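Local coordinates for Serine/threonine-protein kinase PknE (Mycobacterium tuberculosis, PDB 2H34) that phosphorylates serine and threonine residues of proteins at the expense of ATP, and probably helps the bacterium survive in infected macrophages, at residues V137-D148 with T283-H292; T156-I165 with A216-E227. All blocks are in the same frame, centred on the assembly; numbering follows the deposited sequence.

Contact 1: V137-D148 with T283-H292; sequences VAIVRQIGSALD and TCGDLSAAAH
The helical segments 137-148 and 284-292 face each other through Gly144 and Cys284, running nearly antiparallel at 165° with their axes 8.5 Å apart. The backbones converge toward one end: the CA atoms of Val137 and His292 lie 6.2 Å apart, those of Gly144 and Cys284 4.6 Å. Glycine makes the close approach possible, for Cys284 CB rests directly on the bare backbone of Gly144, and Cys284 SG turns to meet Leu147 CD1 at 3.6 Å. Midway, the Ser288 hydroxyl lies against the backbone and first side-chain carbons of Arg141. Val137 CG1 packs on Ala291 CB at the wider end and reaches the backbone of His292. At the exposed edge, Arg141 extends with CG anti to its N (chi1 -165°) and bends at chi3, which brings NH2 to 3.1 Å from His292 ND1, guanidinium and imidazole planes 85° apart. At the start of the second helix, Cys284 N donates to Asp148 OD1 (3.1 Å), on the syn side of the carboxylate, while Thr283 OG1 caps the helix by accepting from Asp286 N. Leu221 of helix 217-230 covers Cys284 from within the C-terminal lobe of the kinase domain. The carboxylate of Asp148 thus meets the amino end of a helix, where the helix dipole, with a sodium ion about 4 Å from the side chain, would probably favour its negative charge, and a polar grip supplements the apolar packing.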
loop_
_atom_site.group_PDB
_atom_site.type_symbol
_atom_site.label_atom_id
_atom_site.label_comp_id
_atom_site.label_asym_id
_atom_site.label_seq_id
_atom_site.Cartn_x
_atom_site.Cartn_y
_atom_site.Cartn_z
ATOM N N VAL A 137 -3.525 14.394 1.731
ATOM C CA VAL A 137 -3.003 14.231 3.078
ATOM C C VAL A 137 -3.883 13.251 3.843
ATOM O O VAL A 137 -3.384 12.255 4.374
ATOM C CB VAL A 137 -2.861 15.593 3.831
ATOM C CG1 VAL A 137 -2.317 15.382 5.249
ATOM C CG2 VAL A 137 -1.932 16.536 3.070
ATOM N N ALA A 138 -5.188 13.499 3.859
ATOM C CA ALA A 138 -6.105 12.598 4.550
ATOM C C ALA A 138 -5.840 11.149 4.149
ATOM O O ALA A 138 -5.715 10.277 5.004
ATOM C CB ALA A 138 -7.535 12.973 4.281
ATOM N N ILE A 139 -5.713 10.895 2.851
ATOM C CA ILE A 139 -5.432 9.539 2.389
ATOM C C ILE A 139 -4.060 9.055 2.868
ATOM O O ILE A 139 -3.964 7.992 3.474
ATOM C CB ILE A 139 -5.665 9.381 0.866
ATOM C CG1 ILE A 139 -7.171 9.521 0.594
ATOM C CG2 ILE A 139 -5.171 8.023 0.372
ATOM C CD1 ILE A 139 -7.519 10.113 -0.731
ATOM N N VAL A 140 -3.013 9.846 2.663
ATOM C CA VAL A 140 -1.678 9.441 3.131
ATOM C C VAL A 140 -1.661 9.115 4.628
ATOM O O VAL A 140 -1.050 8.135 5.047
ATOM C CB VAL A 140 -0.612 10.488 2.772
ATOM C CG1 VAL A 140 0.702 10.181 3.441
ATOM C CG2 VAL A 140 -0.416 10.514 1.263
ATOM N N ARG A 141 -2.373 9.913 5.419
ATOM C CA ARG A 141 -2.398 9.733 6.872
ATOM C C ARG A 141 -2.878 8.344 7.271
ATOM O O ARG A 141 -2.221 7.667 8.050
ATOM C CB ARG A 141 -3.218 10.832 7.569
ATOM C CG ARG A 141 -2.985 10.893 9.077
ATOM C CD ARG A 141 -3.918 11.837 9.798
ATOM N NE ARG A 141 -3.871 13.180 9.216
ATOM C CZ ARG A 141 -4.933 13.833 8.733
ATOM N NH1 ARG A 141 -6.145 13.277 8.777
ATOM N NH2 ARG A 141 -4.789 15.051 8.209
ATOM N N GLN A 142 -4.000 7.922 6.696
ATOM C CA GLN A 142 -4.590 6.610 6.968
ATOM C C GLN A 142 -3.729 5.427 6.541
ATOM O O GLN A 142 -3.679 4.437 7.251
ATOM C CB GLN A 142 -5.947 6.466 6.294
ATOM C CG GLN A 142 -6.975 7.467 6.693
ATOM C CD GLN A 142 -8.173 7.420 5.777
ATOM O OE1 GLN A 142 -8.292 8.237 4.868
ATOM N NE2 GLN A 142 -9.063 6.452 5.995
ATOM N N ILE A 143 -3.089 5.498 5.373
ATOM C CA ILE A 143 -2.243 4.401 4.930
ATOM C C ILE A 143 -0.953 4.338 5.742
ATOM O O ILE A 143 -0.505 3.249 6.106
ATOM C CB ILE A 143 -1.935 4.464 3.414
ATOM C CG1 ILE A 143 -3.153 4.050 2.615
ATOM C CG2 ILE A 143 -0.802 3.527 3.034
ATOM C CD1 ILE A 143 -3.937 5.204 2.191
ATOM N N GLY A 144 -0.361 5.496 6.031
ATOM C CA GLY A 144 0.864 5.541 6.838
ATOM C C GLY A 144 0.616 4.897 8.188
ATOM O O GLY A 144 1.474 4.195 8.749
ATOM N N SER A 145 -0.598 5.118 8.676
ATOM C CA SER A 145 -1.065 4.526 9.911
ATOM C C SER A 145 -1.067 3.002 9.801
ATOM O O SER A 145 -0.506 2.321 10.657
ATOM C CB SER A 145 -2.453 5.080 10.262
ATOM O OG SER A 145 -2.944 4.520 11.448
ATOM N N ALA A 146 -1.648 2.472 8.726
ATOM C CA ALA A 146 -1.635 1.034 8.480
ATOM C C ALA A 146 -0.202 0.505 8.393
ATOM O O ALA A 146 0.139 -0.515 8.988
ATOM C CB ALA A 146 -2.395 0.718 7.225
ATOM N N LEU A 147 0.641 1.218 7.655
ATOM C CA LEU A 147 2.018 0.826 7.497
ATOM C C LEU A 147 2.741 0.776 8.836
ATOM O O LEU A 147 3.407 -0.223 9.128
ATOM C CB LEU A 147 2.732 1.777 6.550
ATOM C CG LEU A 147 2.337 1.772 5.075
ATOM C CD1 LEU A 147 3.087 2.869 4.334
ATOM C CD2 LEU A 147 2.614 0.416 4.460
ATOM N N ASP A 148 2.618 1.833 9.646
ATOM C CA ASP A 148 3.246 1.858 10.975
ATOM C C ASP A 148 2.863 0.617 11.789
ATOM O O ASP A 148 3.707 -0.033 12.406
ATOM C CB ASP A 148 2.798 3.085 11.766
ATOM C CG ASP A 148 3.471 4.376 11.325
ATOM O OD1 ASP A 148 4.540 4.364 10.665
ATOM O OD2 ASP A 148 2.906 5.433 11.689
ATOM N N THR A 283 9.048 7.387 10.924
ATOM C CA THR A 283 7.740 6.777 10.737
ATOM C C THR A 283 6.880 7.443 9.656
ATOM O O THR A 283 7.076 8.605 9.284
ATOM C CB THR A 283 6.908 6.786 12.032
ATOM O OG1 THR A 283 6.523 8.129 12.335
ATOM C CG2 THR A 283 7.684 6.176 13.182
ATOM N N CYS A 284 5.895 6.688 9.188
ATOM C CA CYS A 284 4.869 7.225 8.338
ATOM C C CYS A 284 4.037 8.214 9.122
ATOM O O CYS A 284 3.459 9.147 8.546
ATOM C CB CYS A 284 3.986 6.097 7.831
ATOM S SG CYS A 284 4.717 5.213 6.468
ATOM N N GLY A 285 3.973 8.001 10.436
ATOM C CA GLY A 285 3.279 8.918 11.331
ATOM C C GLY A 285 3.897 10.299 11.276
ATOM O O GLY A 285 3.189 11.302 11.190
ATOM N N ASP A 286 5.226 10.345 11.289
ATOM C CA ASP A 286 5.941 11.614 11.237
ATOM C C ASP A 286 5.835 12.251 9.870
ATOM O O ASP A 286 5.716 13.474 9.761
ATOM C CB ASP A 286 7.398 11.439 11.641
ATOM C CG ASP A 286 7.549 11.047 13.094
ATOM O OD1 ASP A 286 8.581 10.425 13.417
ATOM O OD2 ASP A 286 6.640 11.342 13.911
ATOM N N LEU A 287 5.879 11.421 8.832
ATOM C CA LEU A 287 5.539 11.864 7.491
ATOM C C LEU A 287 4.179 12.550 7.516
ATOM O O LEU A 287 4.062 13.732 7.183
ATOM C CB LEU A 287 5.458 10.661 6.566
ATOM C CG LEU A 287 5.650 10.846 5.061
ATOM C CD1 LEU A 287 5.147 9.602 4.385
ATOM C CD2 LEU A 287 4.947 12.052 4.491
ATOM N N SER A 288 3.154 11.793 7.917
ATOM C CA SER A 288 1.789 12.302 7.978
ATOM C C SER A 288 1.782 13.625 8.699
ATOM O O SER A 288 1.241 14.600 8.190
ATOM C CB SER A 288 0.851 11.322 8.696
ATOM O OG SER A 288 0.315 10.364 7.804
ATOM N N ALA A 289 2.403 13.662 9.875
ATOM C CA ALA A 289 2.320 14.844 10.715
ATOM C C ALA A 289 2.850 16.039 9.935
ATOM O O ALA A 289 2.177 17.072 9.836
ATOM C CB ALA A 289 3.069 14.643 12.027
ATOM N N ALA A 290 4.029 15.867 9.338
ATOM C CA ALA A 290 4.668 16.920 8.563
ATOM C C ALA A 290 3.787 17.340 7.400
ATOM O O ALA A 290 3.626 18.517 7.129
ATOM C CB ALA A 290 6.022 16.452 8.058
ATOM N N ALA A 291 3.212 16.355 6.721
ATOM C CA ALA A 291 2.354 16.592 5.569
ATOM C C ALA A 291 1.167 17.459 5.962
ATOM O O ALA A 291 0.868 18.471 5.315
ATOM C CB ALA A 291 1.881 15.270 5.015
ATOM N N HIS A 292 0.508 17.044 7.039
ATOM C CA HIS A 292 -0.599 17.772 7.624
ATOM C C HIS A 292 -0.215 19.219 7.927
ATOM O O HIS A 292 -0.888 20.161 7.505
ATOM C CB HIS A 292 -1.036 17.066 8.903
ATOM C CG HIS A 292 -2.215 17.698 9.569
ATOM N ND1 HIS A 292 -3.474 17.707 9.005
ATOM C CD2 HIS A 292 -2.330 18.338 10.754
ATOM C CE1 HIS A 292 -4.314 18.322 9.814
ATOM N NE2 HIS A 292 -3.644 18.719 10.881
#

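Contact 2: T156-I165 with A216-E227; sequences THRDVKPENI and ADIYALTCVLYE
The catalytic loop of the protein kinase fold, here 156-165 with its His-Arg-Asp sequence, lies along helix 217-227, and Val160 marks the tightly packed middle. Val160 CG2 sits 3.7 Å from Ala220 CB, which also presses against Val160 N, and the same methyl reaches the backbone of Asp217 and Leu221. Farther along, Val224 splits its two branches between partners: with CG1 anti to its N (chi1 172°), that methyl meets Ile165 CD1 at 3.9 Å, and CG2 turns to Pro162 CD at 4.0 Å. Pro162 and Ile165 each lie alongside Val224, their side chains pointing oppositely to its own. Leu147 of helix 133-152 and Leu121 of helix 121-128 help to enclose this apolar row.

Toward its two ends the contact is looser and more polar. Arg158 directs its side chain away from the helix and is exposed, and what it offers is its carbonyl, with O 3.4 Å from Ala216 CB. Asp159, the predicted proton acceptor, touches the helix through its backbone and CB, so that its carboxylate is left on the far side, where OD2 forms a salt bridge with Arg206. Beyond Pro162, Glu227 approaches the proline ring only distantly and gives OE1 to a hydrogen bond with Tyr201 OH. The exception is Asp217 at the Arg158 end, a buried residue fitted closely to the loop: its side chain lies about 3 Å from a bound sodium ion, and chi1 of 49° sets CG between the backbone N and the carbonyl carbon, with CB and CG both 3.3 Å from His157 O.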
loop_
_atom_site.group_PDB
_atom_site.type_symbol
_atom_site.label_atom_id
_atom_site.label_comp_id
_atom_site.label_asym_id
_atom_site.label_seq_id
_atom_site.Cartn_x
_atom_site.Cartn_y
_atom_site.Cartn_z
ATOM N N THR A 156 6.835 -5.744 8.223
ATOM C CA THR A 156 7.157 -4.532 7.461
ATOM C C THR A 156 6.956 -4.715 5.954
ATOM O O THR A 156 7.509 -5.632 5.344
ATOM C CB THR A 156 8.606 -4.045 7.730
ATOM O OG1 THR A 156 8.911 -4.195 9.117
ATOM C CG2 THR A 156 8.776 -2.584 7.344
ATOM N N HIS A 157 6.156 -3.826 5.373
ATOM C CA HIS A 157 5.980 -3.745 3.927
ATOM C C HIS A 157 7.167 -3.058 3.319
ATOM O O HIS A 157 7.528 -1.963 3.734
ATOM C CB HIS A 157 4.727 -2.944 3.593
ATOM C CG HIS A 157 3.463 -3.704 3.818
ATOM N ND1 HIS A 157 2.467 -3.786 2.869
ATOM C CD2 HIS A 157 3.049 -4.450 4.869
ATOM C CE1 HIS A 157 1.483 -4.532 3.339
ATOM N NE2 HIS A 157 1.810 -4.944 4.552
ATOM N N ARG A 158 7.766 -3.694 2.321
ATOM C CA ARG A 158 8.875 -3.081 1.589
ATOM C C ARG A 158 8.483 -1.849 0.767
ATOM O O ARG A 158 9.366 -1.175 0.235
ATOM C CB ARG A 158 9.555 -4.111 0.686
ATOM C CG ARG A 158 10.719 -4.822 1.343
ATOM C CD ARG A 158 11.331 -5.839 0.393
ATOM N NE ARG A 158 11.995 -6.924 1.117
ATOM C CZ ARG A 158 11.894 -8.211 0.801
ATOM N NH1 ARG A 158 11.148 -8.593 -0.235
ATOM N NH2 ARG A 158 12.527 -9.120 1.531
ATOM N N ASP A 159 7.179 -1.566 0.652
ATOM C CA ASP A 159 6.695 -0.467 -0.195
ATOM C C ASP A 159 5.182 -0.309 -0.235
ATOM O O ASP A 159 4.436 -1.043 0.419
ATOM C CB ASP A 159 7.148 -0.689 -1.627
ATOM C CG ASP A 159 6.637 -1.983 -2.182
ATOM O OD1 ASP A 159 5.514 -2.379 -1.796
ATOM O OD2 ASP A 159 7.376 -2.611 -2.979
ATOM N N VAL A 160 4.743 0.653 -1.043
ATOM C CA VAL A 160 3.334 0.955 -1.233
ATOM C C VAL A 160 3.152 1.337 -2.693
ATOM O O VAL A 160 3.993 2.052 -3.261
ATOM C CB VAL A 160 2.874 2.171 -0.393
ATOM C CG1 VAL A 160 1.435 1.996 0.055
ATOM C CG2 VAL A 160 3.755 2.381 0.812
ATOM N N LYS A 161 2.069 0.850 -3.299
ATOM C CA LYS A 161 1.650 1.293 -4.617
ATOM C C LYS A 161 0.262 1.878 -4.415
ATOM O O LYS A 161 -0.480 1.390 -3.564
ATOM C CB LYS A 161 1.553 0.100 -5.570
ATOM C CG LYS A 161 2.866 -0.592 -5.896
ATOM C CD LYS A 161 2.714 -2.130 -6.005
ATOM C CE LYS A 161 2.457 -2.621 -7.431
ATOM N NZ LYS A 161 1.013 -2.790 -7.734
ATOM N N PRO A 162 -0.106 2.914 -5.193
ATOM C CA PRO A 162 -1.485 3.427 -5.190
ATOM C C PRO A 162 -2.509 2.331 -5.468
ATOM O O PRO A 162 -3.639 2.379 -4.978
ATOM C CB PRO A 162 -1.477 4.433 -6.332
ATOM C CG PRO A 162 -0.062 4.890 -6.400
ATOM C CD PRO A 162 0.760 3.686 -6.097
ATOM N N GLU A 163 -2.087 1.340 -6.244
ATOM C CA GLU A 163 -2.884 0.174 -6.566
ATOM C C GLU A 163 -3.075 -0.717 -5.323
ATOM O O GLU A 163 -3.796 -1.706 -5.372
ATOM C CB GLU A 163 -2.214 -0.595 -7.708
ATOM C CG GLU A 163 -1.800 0.288 -8.946
ATOM C CD GLU A 163 -0.407 1.006 -8.827
ATOM O OE1 GLU A 163 0.611 0.323 -8.541
ATOM O OE2 GLU A 163 -0.315 2.247 -9.059
ATOM N N ASN A 164 -2.441 -0.355 -4.208
ATOM C CA ASN A 164 -2.605 -1.076 -2.941
ATOM C C ASN A 164 -3.409 -0.252 -1.960
ATOM O O ASN A 164 -3.473 -0.567 -0.760
ATOM C CB ASN A 164 -1.246 -1.350 -2.292
ATOM C CG ASN A 164 -0.375 -2.275 -3.104
ATOM O OD1 ASN A 164 0.824 -2.012 -3.285
ATOM N ND2 ASN A 164 -0.960 -3.371 -3.599
ATOM N N ILE A 165 -3.983 0.833 -2.472
ATOM C CA ILE A 165 -4.713 1.793 -1.664
ATOM C C ILE A 165 -6.154 1.842 -2.175
ATOM O O ILE A 165 -6.406 2.146 -3.343
ATOM C CB ILE A 165 -4.041 3.183 -1.712
ATOM C CG1 ILE A 165 -2.640 3.108 -1.119
ATOM C CG2 ILE A 165 -4.858 4.209 -0.955
ATOM C CD1 ILE A 165 -1.788 4.346 -1.355
ATOM N N ALA A 216 11.627 0.747 4.000
ATOM C CA ALA A 216 11.483 1.437 2.711
ATOM C C ALA A 216 10.078 1.985 2.407
ATOM O O ALA A 216 9.915 2.812 1.507
ATOM C CB ALA A 216 11.959 0.544 1.583
ATOM N N ASP A 217 9.068 1.542 3.151
ATOM C CA ASP A 217 7.687 2.015 2.932
ATOM C C ASP A 217 7.460 3.528 3.126
ATOM O O ASP A 217 6.647 4.132 2.422
ATOM C CB ASP A 217 6.660 1.193 3.733
ATOM C CG ASP A 217 7.036 1.009 5.198
ATOM O OD1 ASP A 217 6.142 0.654 6.002
ATOM O OD2 ASP A 217 8.214 1.194 5.552
ATOM N N ILE A 218 8.195 4.133 4.058
ATOM C CA ILE A 218 8.155 5.582 4.275
ATOM C C ILE A 218 8.535 6.331 2.999
ATOM O O ILE A 218 7.910 7.330 2.653
ATOM C CB ILE A 218 9.066 6.005 5.469
ATOM C CG1 ILE A 218 8.437 5.550 6.787
ATOM C CG2 ILE A 218 9.283 7.522 5.501
ATOM C CD1 ILE A 218 9.410 5.058 7.787
ATOM N N TYR A 219 9.548 5.824 2.304
ATOM C CA TYR A 219 9.998 6.395 1.034
ATOM C C TYR A 219 8.863 6.281 0.023
ATOM O O TYR A 219 8.441 7.284 -0.571
ATOM C CB TYR A 219 11.239 5.650 0.515
ATOM C CG TYR A 219 11.896 6.235 -0.737
ATOM C CD1 TYR A 219 13.040 7.022 -0.630
ATOM C CD2 TYR A 219 11.412 5.965 -2.019
ATOM C CE1 TYR A 219 13.671 7.549 -1.749
ATOM C CE2 TYR A 219 12.038 6.499 -3.151
ATOM C CZ TYR A 219 13.166 7.294 -2.998
ATOM O OH TYR A 219 13.821 7.849 -4.073
ATOM N N ALA A 220 8.375 5.053 -0.164
ATOM C CA ALA A 220 7.295 4.779 -1.093
ATOM C C ALA A 220 6.105 5.734 -0.876
ATOM O O ALA A 220 5.663 6.416 -1.810
ATOM C CB ALA A 220 6.870 3.338 -0.960
ATOM N N LEU A 221 5.627 5.820 0.364
ATOM C CA LEU A 221 4.466 6.663 0.684
ATOM C C LEU A 221 4.651 8.114 0.248
ATOM O O LEU A 221 3.691 8.786 -0.138
ATOM C CB LEU A 221 4.145 6.604 2.176
ATOM C CG LEU A 221 2.763 7.066 2.630
ATOM C CD1 LEU A 221 1.694 6.146 2.095
ATOM C CD2 LEU A 221 2.687 7.117 4.149
ATOM N N THR A 222 5.893 8.586 0.306
ATOM C CA THR A 222 6.192 9.964 -0.041
ATOM C C THR A 222 6.108 10.168 -1.560
ATOM O O THR A 222 5.571 11.182 -2.020
ATOM C CB THR A 222 7.549 10.409 0.540
ATOM O OG1 THR A 222 7.649 9.961 1.890
ATOM C CG2 THR A 222 7.673 11.911 0.521
ATOM N N CYS A 223 6.612 9.205 -2.333
ATOM C CA CYS A 223 6.330 9.164 -3.769
ATOM C C CYS A 223 4.805 9.163 -4.017
ATOM O O CYS A 223 4.291 9.942 -4.828
ATOM C CB CYS A 223 6.963 7.935 -4.414
ATOM S SG CYS A 223 8.763 7.809 -4.236
ATOM N N VAL A 224 4.078 8.318 -3.293
ATOM C CA VAL A 224 2.642 8.253 -3.476
ATOM C C VAL A 224 1.992 9.609 -3.168
ATOM O O VAL A 224 1.149 10.094 -3.942
ATOM C CB VAL A 224 2.001 7.127 -2.647
ATOM C CG1 VAL A 224 0.492 7.223 -2.721
ATOM C CG2 VAL A 224 2.448 5.779 -3.157
ATOM N N LEU A 225 2.399 10.226 -2.058
ATOM C CA LEU A 225 1.906 11.547 -1.699
ATOM C C LEU A 225 2.183 12.523 -2.840
ATOM O O LEU A 225 1.274 13.222 -3.306
ATOM C CB LEU A 225 2.566 12.033 -0.408
ATOM C CG LEU A 225 2.324 13.491 0.022
ATOM C CD1 LEU A 225 0.847 13.801 0.237
ATOM C CD2 LEU A 225 3.127 13.818 1.271
ATOM N N TYR A 226 3.438 12.545 -3.297
ATOM C CA TYR A 226 3.833 13.367 -4.427
ATOM C C TYR A 226 2.851 13.241 -5.574
ATOM O O TYR A 226 2.314 14.243 -6.060
ATOM C CB TYR A 226 5.216 12.979 -4.923
ATOM C CG TYR A 226 5.727 13.888 -6.036
ATOM C CD1 TYR A 226 6.317 15.122 -5.744
ATOM C CD2 TYR A 226 5.611 13.515 -7.380
ATOM C CE1 TYR A 226 6.775 15.950 -6.762
ATOM C CE2 TYR A 226 6.068 14.336 -8.399
ATOM C CZ TYR A 226 6.651 15.544 -8.083
ATOM O OH TYR A 226 7.094 16.355 -9.090
ATOM N N GLU A 227 2.614 11.998 -5.992
ATOM C CA GLU A 227 1.742 11.726 -7.126
ATOM C C GLU A 227 0.326 12.249 -6.931
ATOM O O GLU A 227 -0.269 12.775 -7.878
ATOM C CB GLU A 227 1.709 10.238 -7.458
ATOM C CG GLU A 227 1.050 9.976 -8.799
ATOM C CD GLU A 227 1.226 8.558 -9.293
ATOM O OE1 GLU A 227 2.075 7.820 -8.733
ATOM O OE2 GLU A 227 0.512 8.195 -10.255
#

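From the N terminus the chain first builds the five-stranded sheet, then enters helix 133-152, which supplies the first half of contact 1. The catalytic loop follows directly, and contact 2 closes when the chain, after strands 165-167 and 173-175, reaches helix 217-230. Contact 1 closes only at helix 284-293, near the end of the modelled chain, so the smaller loop lies wholly within the larger one. Their centres are about 11 Å apart, and the contacts share packing: Leu221 CD2 meets Gly144 CA and Leu287 CD1, while Ile143 CD1 meets Ile165 CG2. Together they tie three helices of the C-terminal lobe to one another, with the catalytic loop resting on two of them.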